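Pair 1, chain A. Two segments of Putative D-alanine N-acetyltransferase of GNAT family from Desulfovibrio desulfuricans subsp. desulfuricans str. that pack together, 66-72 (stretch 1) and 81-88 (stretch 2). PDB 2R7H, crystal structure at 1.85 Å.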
# COMPACT_ATOMS: atom_id res chain seq x y z
N CYS A 66 -6.94 10.60 9.08
CA CYS A 66 -5.69 9.92 8.70
C CYS A 66 -5.93 8.48 8.13
O CYS A 66 -5.05 7.90 7.49
CB CYS A 66 -4.75 9.85 9.89
SG CYS A 66 -5.38 8.73 11.22
N GLY A 67 -7.10 7.89 8.36
CA GLY A 67 -7.41 6.55 7.87
C GLY A 67 -6.82 5.39 8.66
O GLY A 67 -6.74 4.27 8.15
N TYR A 68 -6.41 5.66 9.90
CA TYR A 68 -5.84 4.67 10.80
C TYR A 68 -6.77 4.59 12.01
O TYR A 68 -6.99 5.58 12.69
CB TYR A 68 -4.40 5.01 11.21
CG TYR A 68 -3.49 5.10 10.03
CD1 TYR A 68 -3.25 3.97 9.27
CD2 TYR A 68 -2.83 6.28 9.70
CE1 TYR A 68 -2.44 3.99 8.16
CE2 TYR A 68 -2.00 6.33 8.57
CZ TYR A 68 -1.82 5.16 7.80
OH TYR A 68 -1.01 5.12 6.69
N HIS A 69 -7.29 3.40 12.25
CA HIS A 69 -8.18 3.08 13.34
C HIS A 69 -7.47 2.13 14.27
O HIS A 69 -6.58 1.38 13.85
CB HIS A 69 -9.44 2.45 12.77
CG HIS A 69 -10.18 3.36 11.85
ND1 HIS A 69 -11.29 4.07 12.26
CD2 HIS A 69 -9.92 3.75 10.58
CE1 HIS A 69 -11.72 4.81 11.25
NE2 HIS A 69 -10.91 4.64 10.22
N PHE A 70 -7.92 2.14 15.52
CA PHE A 70 -7.32 1.37 16.60
C PHE A 70 -8.33 0.73 17.53
O PHE A 70 -9.41 1.28 17.74
CB PHE A 70 -6.51 2.34 17.49
CG PHE A 70 -5.38 3.02 16.79
CD1 PHE A 70 -5.57 4.22 16.13
CD2 PHE A 70 -4.15 2.42 16.73
CE1 PHE A 70 -4.53 4.83 15.43
CE2 PHE A 70 -3.12 3.02 16.03
CZ PHE A 70 -3.32 4.23 15.38
N VAL A 71 -7.97 -0.45 18.07
CA VAL A 71 -8.76 -1.13 19.15
C VAL A 71 -7.67 -1.44 20.19
O VAL A 71 -6.74 -2.19 19.90
CB VAL A 71 -9.45 -2.46 18.76
CG1 VAL A 71 -10.17 -3.03 20.01
CG2 VAL A 71 -10.43 -2.30 17.57
N PHE A 72 -7.73 -0.78 21.34
CA PHE A 72 -6.76 -0.98 22.42
C PHE A 72 -7.36 -1.88 23.50
O PHE A 72 -8.46 -1.62 23.94
CB PHE A 72 -6.41 0.37 23.08
CG PHE A 72 -5.91 1.42 22.12
CD1 PHE A 72 -4.63 1.34 21.60
CD2 PHE A 72 -6.71 2.50 21.75
CE1 PHE A 72 -4.17 2.30 20.73
CE2 PHE A 72 -6.24 3.47 20.89
CZ PHE A 72 -4.96 3.36 20.38
N GLY A 81 -2.49 -4.93 24.88
CA GLY A 81 -2.22 -5.06 23.46
C GLY A 81 -3.14 -4.18 22.63
O GLY A 81 -3.93 -3.41 23.16
N TYR A 82 -3.00 -4.26 21.32
CA TYR A 82 -3.84 -3.44 20.45
C TYR A 82 -3.77 -3.93 19.02
O TYR A 82 -2.90 -4.73 18.66
CB TYR A 82 -3.44 -1.95 20.51
CG TYR A 82 -2.29 -1.56 19.62
CD1 TYR A 82 -1.01 -2.04 19.84
CD2 TYR A 82 -2.48 -0.65 18.60
CE1 TYR A 82 0.03 -1.69 19.00
CE2 TYR A 82 -1.45 -0.29 17.76
CZ TYR A 82 -0.20 -0.81 17.96
OH TYR A 82 0.82 -0.42 17.13
N ALA A 83 -4.71 -3.43 18.22
CA ALA A 83 -4.79 -3.72 16.78
C ALA A 83 -4.84 -2.34 16.08
O ALA A 83 -5.41 -1.39 16.62
CB ALA A 83 -5.98 -4.48 16.46
N CYS A 84 -4.21 -2.25 14.92
CA CYS A 84 -4.15 -1.05 14.09
C CYS A 84 -4.69 -1.49 12.71
O CYS A 84 -4.29 -2.54 12.15
CB CYS A 84 -2.70 -0.54 13.96
SG CYS A 84 -2.67 0.96 12.94
N TYR A 85 -5.62 -0.74 12.16
CA TYR A 85 -6.21 -1.12 10.88
C TYR A 85 -6.82 0.10 10.18
O TYR A 85 -6.89 1.16 10.74
CB TYR A 85 -7.29 -2.21 11.10
CG TYR A 85 -8.56 -1.71 11.70
CD1 TYR A 85 -8.69 -1.52 13.06
CD2 TYR A 85 -9.63 -1.37 10.88
CE1 TYR A 85 -9.86 -1.02 13.56
CE2 TYR A 85 -10.77 -0.90 11.36
CZ TYR A 85 -10.90 -0.71 12.70
OH TYR A 85 -12.08 -0.20 13.14
N GLY A 86 -7.28 -0.08 8.94
CA GLY A 86 -7.87 1.06 8.25
C GLY A 86 -8.41 0.74 6.88
O GLY A 86 -8.11 -0.30 6.32
N PRO A 87 -9.25 1.65 6.34
CA PRO A 87 -9.73 1.33 4.99
C PRO A 87 -8.63 1.42 3.93
O PRO A 87 -7.74 2.27 3.99
CB PRO A 87 -10.78 2.40 4.73
CG PRO A 87 -10.29 3.60 5.55
CD PRO A 87 -9.80 2.92 6.82
N THR A 88 -8.67 0.51 2.97
CA THR A 88 -7.67 0.53 1.93
C THR A 88 -7.97 1.68 0.94
O THR A 88 -9.11 1.80 0.47
CB THR A 88 -7.70 -0.77 1.15
OG1 THR A 88 -7.59 -1.85 2.09
CG2 THR A 88 -6.55 -0.81 0.20
O HOH W 1 -5.98 2.91 5.80
O HOH W 2 -11.88 0.87 15.41

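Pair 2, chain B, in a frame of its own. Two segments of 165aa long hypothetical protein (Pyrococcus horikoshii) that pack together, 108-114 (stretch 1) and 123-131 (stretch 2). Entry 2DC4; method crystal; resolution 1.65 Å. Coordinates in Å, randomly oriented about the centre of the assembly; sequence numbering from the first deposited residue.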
# COMPACT_ATOMS: atom_id res chain seq x y z
N ASN B 108 22.96 11.50 17.32
CA ASN B 108 23.20 12.42 16.22
C ASN B 108 22.58 11.87 14.94
O ASN B 108 21.40 11.53 14.91
CB ASN B 108 24.71 12.65 16.04
CG ASN B 108 25.37 13.17 17.30
OD1 ASN B 108 24.90 14.13 17.90
ND2 ASN B 108 26.47 12.54 17.70
N ASN B 109 23.38 11.78 13.88
CA ASN B 109 22.89 11.29 12.60
C ASN B 109 23.03 9.77 12.46
O ASN B 109 22.87 9.22 11.38
CB ASN B 109 23.64 11.98 11.46
CG ASN B 109 25.12 11.69 11.49
OD1 ASN B 109 25.73 11.58 12.55
ND2 ASN B 109 25.72 11.59 10.31
N VAL B 110 23.32 9.11 13.57
CA VAL B 110 23.47 7.66 13.58
C VAL B 110 22.31 6.99 14.31
O VAL B 110 21.87 7.47 15.35
CB VAL B 110 24.79 7.23 14.26
CG1 VAL B 110 24.82 5.72 14.48
CG2 VAL B 110 25.97 7.65 13.39
N THR B 111 21.83 5.89 13.74
CA THR B 111 20.76 5.13 14.35
C THR B 111 21.26 3.72 14.58
O THR B 111 21.87 3.11 13.70
CB THR B 111 19.52 5.07 13.43
OG1 THR B 111 19.03 6.40 13.21
CG2 THR B 111 18.42 4.23 14.07
N PHE B 112 21.03 3.22 15.79
CA PHE B 112 21.43 1.87 16.14
C PHE B 112 20.17 1.02 16.18
O PHE B 112 19.20 1.38 16.86
CB PHE B 112 22.08 1.83 17.52
CG PHE B 112 23.30 2.69 17.65
CD1 PHE B 112 23.19 4.01 18.08
CD2 PHE B 112 24.56 2.19 17.33
CE1 PHE B 112 24.32 4.82 18.18
CE2 PHE B 112 25.69 2.99 17.43
CZ PHE B 112 25.58 4.31 17.86
N GLU B 113 20.16 -0.09 15.46
CA GLU B 113 19.02 -0.98 15.48
C GLU B 113 19.56 -2.31 15.98
O GLU B 113 20.23 -3.03 15.24
CB GLU B 113 18.40 -1.15 14.09
CG GLU B 113 18.02 0.17 13.41
CD GLU B 113 17.27 -0.03 12.11
OE1 GLU B 113 17.66 -0.90 11.31
OE2 GLU B 113 16.29 0.71 11.88
N LEU B 114 19.28 -2.62 17.25
CA LEU B 114 19.74 -3.86 17.86
C LEU B 114 18.61 -4.86 17.70
O LEU B 114 17.56 -4.73 18.33
CB LEU B 114 20.06 -3.63 19.34
CG LEU B 114 20.63 -4.82 20.12
CD1 LEU B 114 21.79 -5.43 19.35
CD2 LEU B 114 21.07 -4.34 21.49
N PHE B 123 21.71 -9.22 15.95
CA PHE B 123 22.48 -8.38 15.05
C PHE B 123 22.30 -6.92 15.39
O PHE B 123 21.28 -6.52 15.95
CB PHE B 123 22.04 -8.60 13.60
CG PHE B 123 22.14 -10.02 13.14
CD1 PHE B 123 21.15 -10.95 13.46
CD2 PHE B 123 23.24 -10.44 12.39
CE1 PHE B 123 21.26 -12.27 13.04
CE2 PHE B 123 23.35 -11.76 11.97
CZ PHE B 123 22.37 -12.67 12.29
N LEU B 124 23.30 -6.12 15.04
CA LEU B 124 23.23 -4.68 15.26
C LEU B 124 23.42 -4.03 13.92
O LEU B 124 24.40 -4.29 13.22
CB LEU B 124 24.34 -4.19 16.20
CG LEU B 124 24.48 -2.66 16.23
CD1 LEU B 124 23.28 -2.05 16.95
CD2 LEU B 124 25.77 -2.25 16.92
N ASP B 125 22.47 -3.19 13.52
CA ASP B 125 22.60 -2.46 12.27
C ASP B 125 22.96 -1.04 12.68
O ASP B 125 22.31 -0.45 13.54
CB ASP B 125 21.28 -2.44 11.50
CG ASP B 125 21.03 -3.72 10.73
OD1 ASP B 125 21.90 -4.12 9.93
OD2 ASP B 125 19.96 -4.33 10.92
N ILE B 126 24.03 -0.51 12.10
CA ILE B 126 24.42 0.87 12.38
C ILE B 126 24.11 1.61 11.10
O ILE B 126 24.69 1.34 10.04
CB ILE B 126 25.92 1.00 12.73
CG1 ILE B 126 26.26 0.11 13.93
CG2 ILE B 126 26.24 2.46 13.04
CD1 ILE B 126 27.71 0.25 14.41
N GLU B 127 23.19 2.56 11.19
CA GLU B 127 22.72 3.33 10.04
C GLU B 127 23.09 4.81 10.17
O GLU B 127 23.07 5.39 11.25
CB GLU B 127 21.20 3.18 9.95
CG GLU B 127 20.79 1.86 9.30
CD GLU B 127 19.28 1.80 9.20
OE1 GLU B 127 18.68 2.81 8.84
OE2 GLU B 127 18.71 0.74 9.47
N VAL B 128 23.40 5.45 9.05
CA VAL B 128 23.72 6.87 9.08
C VAL B 128 23.01 7.58 7.95
O VAL B 128 22.73 6.98 6.91
CB VAL B 128 25.25 7.10 8.96
CG1 VAL B 128 25.74 6.61 7.61
CG2 VAL B 128 25.58 8.58 9.14
N ILE B 129 22.70 8.85 8.16
CA ILE B 129 22.05 9.66 7.14
C ILE B 129 23.11 10.58 6.56
O ILE B 129 23.72 11.37 7.28
CB ILE B 129 20.91 10.51 7.75
CG1 ILE B 129 19.87 9.59 8.40
CG2 ILE B 129 20.27 11.37 6.66
CD1 ILE B 129 18.77 10.34 9.13
N THR B 130 23.35 10.48 5.25
CA THR B 130 24.36 11.31 4.60
C THR B 130 24.15 11.39 3.08
O THR B 130 23.62 10.46 2.47
CB THR B 130 25.78 10.77 4.87
OG1 THR B 130 26.05 10.82 6.28
CG2 THR B 130 26.83 11.59 4.14
N SER B 131 24.57 12.50 2.49
CA SER B 131 24.44 12.69 1.05
C SER B 131 25.62 12.03 0.36
O SER B 131 25.56 11.72 -0.83
CB SER B 131 24.42 14.19 0.71
OG SER B 131 23.30 14.83 1.29
O HOH W 3 18.15 -2.80 9.34
O HOH W 4 17.74 -3.40 11.68
O HOH W 5 16.36 3.96 10.81

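Pairs 1 and 2 are both two-stranded antiparallel ladders. Fourteen central residues superpose with an RMSD of 0.8 Å over N, CA and C, and the strand directions differ by 165° in pair 1 and 160° in pair 2. The hydrogen-bonded rungs coincide. In pair 1, His A69 N donates to Tyr A85 O (2.7 Å) and Tyr A85 N to His A69 O (2.9 Å); at the matched positions of pair 2, Thr B111 N donates to Glu B127 O (2.8 Å) and Glu B127 N to Thr B111 O (2.9 Å). Val A71 with Ala A83 and Glu B113 with Asp B125 form the next such rung.

On the face carrying Phe A70, Phe A72, Tyr A82 and Cys A84, pair 1 relies on aromatic groups and sulfur. Phe A70 CE2 lies 3.7 Å from Cys A84 SG, which approaches the ring obliquely, while Phe A70 CD2 meets Tyr A82 CD2 edge to edge at 4.0 Å. Pair 2 keeps the phenylalanine, Phe B112, but sets two aliphatic residues against it: Ile B126 replaces Cys A84, with CG1 4.3 Å from Phe B112 CD2, and Leu B124 replaces Tyr A82, placing CD1 4.1 Å from Phe B112 CB. At the next position, Phe A72 CD1 touches Tyr A82 CB at 3.7 Å, whereas Leu B114 CD1 lies 4.2 Å from Leu B124 CB.

The opposite face differs more in chemistry. The Tyr A85 ring lies against His A69, whose CB sits 3.7 Å from the ring centroid, over the face in a CH-pi contact; Val A71 CG2 approaches Tyr A85 CE1 obliquely at 4.2 Å. In pair 2 the corresponding trio is Glu B127, Thr B111 and Glu B113. The carboxylates converge, with Glu B113 OE1 2.7 Å from Glu B127 OE2; the coordinates leave the protonation of this contact open. Asp B125, in place of Ala A83, adds another acid, and water 4 lies 2.5 Å from both Glu B113 OE1 and Asp B125 OD2, with more acceptors in reach than it has protons.

Further along, Gly A86 matches Val B128. An ideal CB on Gly A86 would lie 2.1 Å from Gly A67 O, so the backbone as it stands at this residue has no room for a side chain. The CA-H...O contact itself is common to both pairs: Gly A86 CA lies 3.4 Å from Gly A67 O, and Val B128 CA 3.4 Å from Asn B109 O. In pair 2 the backbone at this position differs, and the CB of Val B128 is turned to the face shared with Val B110. Val B128 CG2 is 3.2 Å from Asn B109 ND2, and Ile B129 N donates to Asn B109 O (3.2 Å). In pair 1, water 1 donates to both Gly A67 O (2.8 Å) and Pro A87 O (2.6 Å), linking the two stretches.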